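Long-range contacts in acetyltransferase, GNAT family protein (Mycobacterium smegmatis, PDB 6C32), which binds acetyl coenzyme A and probably transfers its acetyl group to the N-terminal alanine of target proteins: residues 122-127 with 155-160; 88-93 with 110-115. All coordinates share one frame; numbering follows the deposited sequence.

Contact 1: 122-127 with 155-160; sequences IATAAL and RAVLAH. With ACO (acetyl coenzyme *a), chain B.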
# COMPACT_ATOMS: atom_id res chain seq x y z
N ILE A 122 -6.09 -0.42 -10.14
CA ILE A 122 -4.86 -1.06 -9.64
C ILE A 122 -4.77 -0.96 -8.12
O ILE A 122 -4.53 -1.95 -7.44
CB ILE A 122 -3.62 -0.44 -10.31
CG1 ILE A 122 -3.60 -0.76 -11.81
CG2 ILE A 122 -2.31 -0.92 -9.63
CD1 ILE A 122 -2.46 -0.08 -12.56
N ALA A 123 -4.92 0.26 -7.57
CA ALA A 123 -4.77 0.41 -6.12
C ALA A 123 -5.82 -0.42 -5.38
O ALA A 123 -5.54 -1.01 -4.33
CB ALA A 123 -4.89 1.88 -5.72
N THR A 124 -7.04 -0.46 -5.92
CA THR A 124 -8.10 -1.23 -5.29
C THR A 124 -7.74 -2.72 -5.25
O THR A 124 -7.89 -3.38 -4.21
CB THR A 124 -9.42 -1.01 -6.02
OG1 THR A 124 -9.81 0.37 -5.86
CG2 THR A 124 -10.48 -1.88 -5.43
N ALA A 125 -7.25 -3.24 -6.38
CA ALA A 125 -6.83 -4.65 -6.44
C ALA A 125 -5.64 -4.91 -5.54
O ALA A 125 -5.60 -5.92 -4.84
CB ALA A 125 -6.50 -5.06 -7.88
N ALA A 126 -4.64 -4.01 -5.57
CA ALA A 126 -3.47 -4.15 -4.69
C ALA A 126 -3.89 -4.22 -3.22
O ALA A 126 -3.40 -5.06 -2.46
CB ALA A 126 -2.51 -2.98 -4.92
N LEU A 127 -4.79 -3.32 -2.82
CA LEU A 127 -5.27 -3.27 -1.44
C LEU A 127 -6.06 -4.52 -1.07
O LEU A 127 -5.91 -5.05 0.04
CB LEU A 127 -6.15 -2.02 -1.25
CG LEU A 127 -6.78 -1.87 0.14
CD1 LEU A 127 -5.67 -1.70 1.20
CD2 LEU A 127 -7.74 -0.67 0.16
N ARG A 155 -9.69 7.63 -0.46
CA ARG A 155 -10.87 7.23 0.28
C ARG A 155 -11.79 6.36 -0.56
O ARG A 155 -12.44 5.45 -0.02
CB ARG A 155 -11.61 8.48 0.79
CG ARG A 155 -10.79 9.27 1.81
CD ARG A 155 -11.49 10.56 2.27
NE ARG A 155 -12.68 10.28 3.06
CZ ARG A 155 -13.51 11.21 3.51
NH1 ARG A 155 -13.28 12.50 3.27
NH2 ARG A 155 -14.56 10.85 4.23
N ALA A 156 -11.87 6.62 -1.87
CA ALA A 156 -12.64 5.75 -2.75
C ALA A 156 -12.08 4.34 -2.77
O ALA A 156 -12.82 3.35 -2.65
CB ALA A 156 -12.67 6.34 -4.17
N VAL A 157 -10.75 4.23 -2.91
CA VAL A 157 -10.08 2.92 -2.89
C VAL A 157 -10.43 2.16 -1.62
O VAL A 157 -10.80 0.98 -1.66
CB VAL A 157 -8.56 3.09 -3.04
CG1 VAL A 157 -7.82 1.75 -2.79
CG2 VAL A 157 -8.21 3.66 -4.41
N LEU A 158 -10.31 2.83 -0.47
CA LEU A 158 -10.58 2.18 0.81
C LEU A 158 -12.04 1.77 0.91
O LEU A 158 -12.35 0.68 1.42
CB LEU A 158 -10.21 3.12 1.97
CG LEU A 158 -8.70 3.41 2.07
CD1 LEU A 158 -8.43 4.80 2.67
CD2 LEU A 158 -8.00 2.31 2.86
N ALA A 159 -12.96 2.62 0.42
CA ALA A 159 -14.37 2.27 0.43
C ALA A 159 -14.67 1.07 -0.45
O ALA A 159 -15.55 0.27 -0.11
CB ALA A 159 -15.23 3.47 0.00
N HIS A 160 -13.97 0.92 -1.59
CA HIS A 160 -14.18 -0.23 -2.47
C HIS A 160 -14.01 -1.55 -1.73
O HIS A 160 -14.72 -2.53 -2.02
CB HIS A 160 -13.19 -0.21 -3.64
CG HIS A 160 -13.41 0.91 -4.61
ND1 HIS A 160 -12.46 1.28 -5.54
CD2 HIS A 160 -14.46 1.74 -4.79
CE1 HIS A 160 -12.92 2.29 -6.26
NE2 HIS A 160 -14.13 2.59 -5.83
N1A ACO B . -13.04 12.25 -6.40
C2A ACO B . -13.73 11.10 -6.30
N3A ACO B . -13.27 9.96 -6.83
C4A ACO B . -12.10 9.94 -7.52
C5A ACO B . -11.36 11.10 -7.66
C6A ACO B . -11.88 12.29 -7.07
N6A ACO B . -11.12 13.57 -7.19
N7A ACO B . -10.28 10.80 -8.36
C8A ACO B . -10.32 9.51 -8.65
N9A ACO B . -11.43 8.99 -8.15
C1B ACO B . -11.88 7.59 -8.24
C2B ACO B . -11.51 6.96 -9.29
O2B ACO B . -12.39 7.17 -10.45
C3B ACO B . -11.60 5.39 -8.79
O3B ACO B . -13.00 5.04 -8.58
P3B ACO B . -14.02 4.48 -9.76
O7A ACO B . -14.34 5.60 -10.76
O8A ACO B . -15.27 4.01 -9.01
O9A ACO B . -13.40 3.34 -10.53
C4B ACO B . -11.05 5.39 -7.59
O4B ACO B . -11.08 6.82 -7.11
C5B ACO B . -9.54 4.96 -7.66
O5B ACO B . -9.62 3.55 -7.58
P1A ACO B . -8.42 2.75 -8.33
O1A ACO B . -8.40 1.32 -7.84
O2A ACO B . -8.60 2.90 -9.83
O3A ACO B . -7.11 3.53 -7.78
P2A ACO B . -5.78 4.04 -8.59
O4A ACO B . -5.09 2.88 -9.26
O5A ACO B . -6.27 5.14 -9.56
O6A ACO B . -4.80 4.70 -7.43
CBP ACO B . -4.29 6.33 -5.70
CCP ACO B . -5.41 5.67 -6.54
CDP ACO B . -4.94 7.30 -4.71
CEP ACO B . -3.53 5.21 -4.92
CAP ACO B . -3.35 7.05 -6.65
OAP ACO B . -4.04 8.17 -7.28
C9P ACO B . -2.14 7.59 -5.96
O9P ACO B . -1.14 6.89 -5.85
N8P ACO B . -2.17 8.96 -5.46
C7P ACO B . -1.06 9.64 -4.79
C6P ACO B . -0.56 8.87 -3.55
C5P ACO B . -1.72 8.59 -2.57
O5P ACO B . -2.64 9.40 -2.38
N4P ACO B . -1.72 7.31 -1.87
C3P ACO B . -2.81 6.99 -0.88
C2P ACO B . -2.40 7.76 0.42
S1P ACO B . -3.46 7.21 1.78
C ACO B . -3.10 5.43 1.99
O ACO B . -2.14 4.93 1.46
CH3 ACO B . -4.06 4.59 2.88
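Thr-124 meets His-160 and the pyrophosphate of acetyl-CoA at once. Its CB lies 3.1 Å from ACO O1A. One atom further, OG1 takes a hydrogen bond from His-160 ND1 (2.8 Å), OG1 lying in the plane of the imidazole, and gives its own to ACO O1A (2.6 Å). With chi1 at -65° OG1 sits beside the backbone N, and that N-H also bonds O1A, so a single phosphate oxygen is gripped twice by one residue. CG2, the other branch, runs against the CB of His-160. Ala-123 N reaches ACO O4A of the second phosphate (3.1 Å, 166° at the hydrogen). These N-H groups belong to the first turn of helix 122-135, where the GNAT fold binds the pyrophosphate; the positive end of the helix dipole would favour the charge there. The axes of 122-127 and 155-160, the latter on helix 152-161, approach to 9.1 Å and cross at -45°. Val-157 packs between the helices: CG1 on Leu-127 CD2 (3.8 Å), CG2 beside the cofactor, 3.5 Å from ACO O5B. Leu-158 is directed away at its base, but its CD2 returns to Leu-127 CD2 at 4.0 Å. Arg-205, another acetyl-CoA-binding residue, also touches the His-160 side chain.

Contact 2: 88-93 with 110-115; sequences GEFVGQ and GYWVAS. With ACO (acetyl coenzyme *a), chain B.
Ala-114 N donates to Val-91 O at 2.9 Å, almost straight at 174°. Beyond it, Gln-93 and Trp-112 form a hydrogen-bonded antiparallel pair through Gln-93 N to Trp-112 O (3.2 Å) and Trp-112 N to Gln-93 O (3.1 Å). The same two residues join again through their side chains: the indole NE1 of Trp-112 donates to Gln-93 OE1 at 3.1 Å. This oxygen lies in the plane of the indole, at its edge, whereas the N-H comes from well above the amide plane, the two flat groups being 78° apart. An extended Gln-93 chain carries OE1 there, its CB and CG passing close to NE1. The first torsion of Trp-112 puts the indole between its own backbone N and carbonyl carbon and lays it back across the neighbouring strand. Gly-92 CA consequently stands over the six-membered ring, 3.8 Å from its centroid and only 5° off the normal, a CH-pi contact; the same CA approaches Trp-112 O, leaving little room for a side chain. Phe-90 and Trp-112 cross at about a right angle, with Trp-112 CH2 at the edge of the phenyl ring (3.9 Å from Phe-90 CE2). Ile-35 of helix 29-38 packs on both aromatics, and Arg-36 makes a cation-pi contact with the indole. Val-91 and Gly-92 form a classic beta bulge opposite Ile-84. The pantetheine arm runs along strand 106-113 as an added strand would, Val-113 N holding ACO O9P (2.8 Å) and Tyr-111 O accepting from ACO N4P, as is characteristic of the GNAT fold.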
# COMPACT_ATOMS: atom_id res chain seq x y z
N GLY A 88 3.57 -7.45 -14.86
CA GLY A 88 4.94 -7.77 -14.53
C GLY A 88 5.87 -6.59 -14.33
O GLY A 88 7.05 -6.80 -14.02
N GLU A 89 5.38 -5.36 -14.46
CA GLU A 89 6.20 -4.15 -14.37
C GLU A 89 5.86 -3.35 -13.12
O GLU A 89 4.68 -3.17 -12.79
CB GLU A 89 6.01 -3.27 -15.60
CG GLU A 89 6.37 -3.96 -16.91
CD GLU A 89 7.84 -4.35 -16.96
OE1 GLU A 89 8.69 -3.49 -16.65
OE2 GLU A 89 8.14 -5.52 -17.30
N PHE A 90 6.89 -2.83 -12.45
CA PHE A 90 6.77 -1.90 -11.33
C PHE A 90 5.85 -0.74 -11.68
O PHE A 90 6.15 0.04 -12.59
CB PHE A 90 8.17 -1.39 -10.98
CG PHE A 90 8.25 -0.54 -9.72
CD1 PHE A 90 9.03 -0.95 -8.63
CD2 PHE A 90 7.60 0.69 -9.62
CE1 PHE A 90 9.12 -0.18 -7.47
CE2 PHE A 90 7.69 1.46 -8.48
CZ PHE A 90 8.44 1.03 -7.40
N VAL A 91 4.74 -0.57 -10.94
CA VAL A 91 3.87 0.59 -11.11
C VAL A 91 3.52 1.27 -9.81
O VAL A 91 2.74 2.22 -9.81
CB VAL A 91 2.57 0.24 -11.87
CG1 VAL A 91 2.88 -0.29 -13.26
CG2 VAL A 91 1.71 -0.73 -11.05
N GLY A 92 4.06 0.81 -8.68
CA GLY A 92 3.73 1.41 -7.41
C GLY A 92 4.16 0.49 -6.28
O GLY A 92 4.85 -0.51 -6.50
N GLN A 93 3.73 0.86 -5.07
CA GLN A 93 4.07 0.10 -3.87
C GLN A 93 2.83 -0.07 -3.00
O GLN A 93 1.92 0.76 -3.01
CB GLN A 93 5.17 0.77 -3.04
CG GLN A 93 6.51 0.82 -3.73
CD GLN A 93 7.52 1.61 -2.93
OE1 GLN A 93 7.88 2.73 -3.30
NE2 GLN A 93 7.97 1.04 -1.82
N GLY A 110 -0.59 1.05 3.36
CA GLY A 110 -0.48 2.25 2.54
C GLY A 110 -0.10 1.86 1.13
O GLY A 110 0.35 0.74 0.88
N TYR A 111 -0.30 2.78 0.18
CA TYR A 111 -0.08 2.44 -1.22
C TYR A 111 0.06 3.71 -2.05
O TYR A 111 -0.35 4.81 -1.64
CB TYR A 111 -1.24 1.60 -1.78
CG TYR A 111 -2.58 2.16 -1.35
CD1 TYR A 111 -3.17 3.23 -2.03
CD2 TYR A 111 -3.22 1.66 -0.23
CE1 TYR A 111 -4.39 3.77 -1.60
CE2 TYR A 111 -4.44 2.18 0.20
CZ TYR A 111 -5.02 3.23 -0.48
OH TYR A 111 -6.21 3.73 -0.02
N TRP A 112 0.62 3.53 -3.25
CA TRP A 112 0.60 4.57 -4.27
C TRP A 112 0.75 3.89 -5.62
O TRP A 112 1.33 2.80 -5.73
CB TRP A 112 1.71 5.61 -4.03
CG TRP A 112 3.11 5.08 -4.24
CD1 TRP A 112 3.94 4.54 -3.28
CD2 TRP A 112 3.85 5.06 -5.47
NE1 TRP A 112 5.14 4.18 -3.85
CE2 TRP A 112 5.11 4.49 -5.19
CE3 TRP A 112 3.56 5.48 -6.78
CZ2 TRP A 112 6.09 4.32 -6.18
CZ3 TRP A 112 4.54 5.30 -7.76
CH2 TRP A 112 5.78 4.73 -7.45
N VAL A 113 0.21 4.54 -6.65
CA VAL A 113 0.24 4.03 -8.02
C VAL A 113 0.68 5.16 -8.94
O VAL A 113 0.23 6.30 -8.79
CB VAL A 113 -1.14 3.47 -8.45
CG1 VAL A 113 -1.16 3.13 -9.94
CG2 VAL A 113 -1.53 2.23 -7.63
N ALA A 114 1.56 4.84 -9.88
CA ALA A 114 2.01 5.82 -10.87
C ALA A 114 0.82 6.50 -11.54
O ALA A 114 -0.11 5.84 -11.99
CB ALA A 114 2.88 5.12 -11.92
N SER A 115 0.85 7.84 -11.58
CA SER A 115 -0.31 8.61 -12.01
C SER A 115 -0.77 8.23 -13.41
O SER A 115 -1.98 8.24 -13.69
CB SER A 115 -0.02 10.11 -11.94
OG SER A 115 1.03 10.45 -12.84
N1A ACO B . -13.04 12.25 -6.40
C2A ACO B . -13.73 11.10 -6.30
N3A ACO B . -13.27 9.96 -6.83
C4A ACO B . -12.10 9.94 -7.52
C5A ACO B . -11.36 11.10 -7.66
C6A ACO B . -11.88 12.29 -7.07
N6A ACO B . -11.12 13.57 -7.19
N7A ACO B . -10.28 10.80 -8.36
C8A ACO B . -10.32 9.51 -8.65
N9A ACO B . -11.43 8.99 -8.15
C1B ACO B . -11.88 7.59 -8.24
C2B ACO B . -11.51 6.96 -9.29
O2B ACO B . -12.39 7.17 -10.45
C3B ACO B . -11.60 5.39 -8.79
O3B ACO B . -13.00 5.04 -8.58
P3B ACO B . -14.02 4.48 -9.76
O7A ACO B . -14.34 5.60 -10.76
O8A ACO B . -15.27 4.01 -9.01
O9A ACO B . -13.40 3.34 -10.53
C4B ACO B . -11.05 5.39 -7.59
O4B ACO B . -11.08 6.82 -7.11
C5B ACO B . -9.54 4.96 -7.66
O5B ACO B . -9.62 3.55 -7.58
P1A ACO B . -8.42 2.75 -8.33
O1A ACO B . -8.40 1.32 -7.84
O2A ACO B . -8.60 2.90 -9.83
O3A ACO B . -7.11 3.53 -7.78
P2A ACO B . -5.78 4.04 -8.59
O4A ACO B . -5.09 2.88 -9.26
O5A ACO B . -6.27 5.14 -9.56
O6A ACO B . -4.80 4.70 -7.43
CBP ACO B . -4.29 6.33 -5.70
CCP ACO B . -5.41 5.67 -6.54
CDP ACO B . -4.94 7.30 -4.71
CEP ACO B . -3.53 5.21 -4.92
CAP ACO B . -3.35 7.05 -6.65
OAP ACO B . -4.04 8.17 -7.28
C9P ACO B . -2.14 7.59 -5.96
O9P ACO B . -1.14 6.89 -5.85
N8P ACO B . -2.17 8.96 -5.46
C7P ACO B . -1.06 9.64 -4.79
C6P ACO B . -0.56 8.87 -3.55
C5P ACO B . -1.72 8.59 -2.57
O5P ACO B . -2.64 9.40 -2.38
N4P ACO B . -1.72 7.31 -1.87
C3P ACO B . -2.81 6.99 -0.88
C2P ACO B . -2.40 7.76 0.42
S1P ACO B . -3.46 7.21 1.78
C ACO B . -3.10 5.43 1.99
O ACO B . -2.14 4.93 1.46
CH3 ACO B . -4.06 4.59 2.88

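How the contacts relate
Contacts 1 and 2 hold successive parts of one acetyl-CoA molecule, and their centres lie 12 Å apart. Segment 110-115 of contact 2 runs along the pantetheine arm and the acetyl group, whose carbonyl ACO O takes a hydrogen bond from Tyr-111 N (3.1 Å); 122-127 of contact 1, on the helix that follows in the chain, takes over at the pyrophosphate, where Gly-119 N and Gly-121 N also bond the cofactor. Tyr-111 joins the two: its OH bonds Ser-154 OG and lies 3.3 Å from Leu-158 CG, while ACO O sits over the centre of its ring. Val-113 CG2 packs on Ile-122 CG2 (3.8 Å) and Ala-123 CB (3.9 Å), joining strand 106-113 to helix 122-135 near the phosphates.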